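Local coordinates for cytokinesis protein 2 (Saccharomyces cerevisiae, PDB 4WPE), which binds phospholipids, probably through its F-BAR domain, and mediates the cytoskeletal rearrangements required for cytokinesis, forming a double ring that coincides with the septins through most of the cell cycle, at residues Thr239-Met242 with Glu243-Leu247. Numbering follows the deposited sequence.
Sequences TSSM and ETYIL
S241 and Y245 meet one turn apart on helix 170-259, a long helix of the F-BAR domain. Backbone bonds of the i to i+4 kind run through this turn. Y245 N donates to S241 O at 3.2 Å, nearly straight at 167°. E243 N reaches T239 O at 2.9 Å, and I246 N reaches M242 O at 3.0 Å. A weak bond from T244 N also ends on S241 O. S241 OG is bonded to F237 O one turn back.

The side chains pack along the same turn. CG of Y245 lies anti to its own carbonyl carbon (chi1 -53°), which brings one ring face over S241 O. That oxygen sits 3.1 Å from the ring plane, offset toward the rim, and S241 CB lies 3.8 Å from Y245 CE2. M242 bends at chi2 and chi3, and its CG touches I246 CD1 at 3.7 Å. R47 of helix 37-71 packs on Y245 and S241, and R92 of the second subunit also packs on Y245.

An alanine in place of Y245 would probably leave S241 CB and O without the ring that packs on them, and deprive both arginines of their aromatic neighbour. The backbone bonds hold the turn, while S241, M242, Y245 and I246 also touch the second subunit, so this turn forms part of the F-BAR dimer interface.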
loop_
_atom_site.group_PDB
_atom_site.type_symbol
_atom_site.label_atom_id
_atom_site.label_comp_id
_atom_site.label_asym_id
_atom_site.label_seq_id
_atom_site.Cartn_x
_atom_site.Cartn_y
_atom_site.Cartn_z
ATOM N N THR A 239 -0.947 11.983 10.824
ATOM C CA THR A 239 -2.362 12.320 10.718
ATOM C C THR A 239 -2.884 11.986 9.323
ATOM O O THR A 239 -3.957 11.399 9.176
ATOM C CB THR A 239 -2.615 13.809 11.037
ATOM O OG1 THR A 239 -2.488 14.021 12.449
ATOM C CG2 THR A 239 -4.008 14.228 10.604
ATOM N N SER A 240 -2.110 12.350 8.303
ATOM C CA SER A 240 -2.463 12.049 6.919
ATOM C C SER A 240 -2.576 10.547 6.701
ATOM O O SER A 240 -3.495 10.075 6.033
ATOM C CB SER A 240 -1.429 12.639 5.960
ATOM O OG SER A 240 -1.602 14.039 5.826
ATOM N N SER A 241 -1.636 9.802 7.270
ATOM C CA SER A 241 -1.663 8.350 7.191
ATOM C C SER A 241 -2.851 7.809 7.977
ATOM O O SER A 241 -3.544 6.899 7.527
ATOM C CB SER A 241 -0.357 7.760 7.716
ATOM O OG SER A 241 0.748 8.214 6.953
HETATM N N MSE A 242 -3.084 8.391 9.150
HETATM C CA MSE A 242 -4.188 7.989 10.016
HETATM C C MSE A 242 -5.535 8.108 9.315
HETATM O O MSE A 242 -6.404 7.253 9.472
HETATM C CB MSE A 242 -4.203 8.834 11.292
HETATM C CG MSE A 242 -5.321 8.477 12.250
HETATM SE SE MSE A 242 -5.120 6.674 12.955
HETATM C CE MSE A 242 -3.898 7.071 14.422
ATOM N N GLU A 243 -5.703 9.177 8.544
ATOM C CA GLU A 243 -6.962 9.426 7.857
ATOM C C GLU A 243 -7.257 8.318 6.858
ATOM O O GLU A 243 -8.410 7.927 6.679
ATOM C CB GLU A 243 -6.933 10.786 7.158
ATOM C CG GLU A 243 -7.220 11.956 8.086
ATOM C CD GLU A 243 -6.965 13.299 7.431
ATOM O OE1 GLU A 243 -6.153 13.354 6.483
ATOM O OE2 GLU A 243 -7.578 14.299 7.862
ATOM N N THR A 244 -6.211 7.802 6.223
ATOM C CA THR A 244 -6.368 6.703 5.280
ATOM C C THR A 244 -6.805 5.421 5.979
ATOM O O THR A 244 -7.776 4.785 5.575
ATOM C CB THR A 244 -5.069 6.425 4.516
ATOM O OG1 THR A 244 -4.657 7.612 3.829
ATOM C CG2 THR A 244 -5.277 5.303 3.507
ATOM N N TYR A 245 -6.083 5.052 7.031
ATOM C CA TYR A 245 -6.340 3.811 7.753
ATOM C C TYR A 245 -7.738 3.800 8.367
ATOM O O TYR A 245 -8.400 2.764 8.408
ATOM C CB TYR A 245 -5.282 3.602 8.841
ATOM C CG TYR A 245 -3.854 3.693 8.338
ATOM C CD1 TYR A 245 -3.511 3.240 7.071
ATOM C CD2 TYR A 245 -2.849 4.242 9.131
ATOM C CE1 TYR A 245 -2.207 3.324 6.605
ATOM C CE2 TYR A 245 -1.543 4.331 8.674
ATOM C CZ TYR A 245 -1.229 3.870 7.411
ATOM O OH TYR A 245 0.064 3.955 6.950
ATOM N N ILE A 246 -8.188 4.958 8.838
ATOM C CA ILE A 246 -9.518 5.075 9.420
ATOM C C ILE A 246 -10.575 4.964 8.323
ATOM O O ILE A 246 -11.637 4.373 8.525
ATOM C CB ILE A 246 -9.674 6.398 10.201
ATOM C CG1 ILE A 246 -9.182 6.213 11.637
ATOM C CG2 ILE A 246 -11.118 6.849 10.237
ATOM C CD1 ILE A 246 -8.853 7.503 12.343
ATOM N N LEU A 247 -10.266 5.510 7.151
ATOM C CA LEU A 247 -11.153 5.388 5.998
ATOM C C LEU A 247 -11.234 3.945 5.515
ATOM O O LEU A 247 -12.325 3.426 5.267
ATOM C CB LEU A 247 -10.686 6.296 4.856
ATOM C CG LEU A 247 -11.329 6.062 3.485
ATOM C CD1 LEU A 247 -11.681 7.387 2.833
ATOM C CD2 LEU A 247 -10.407 5.255 2.575
#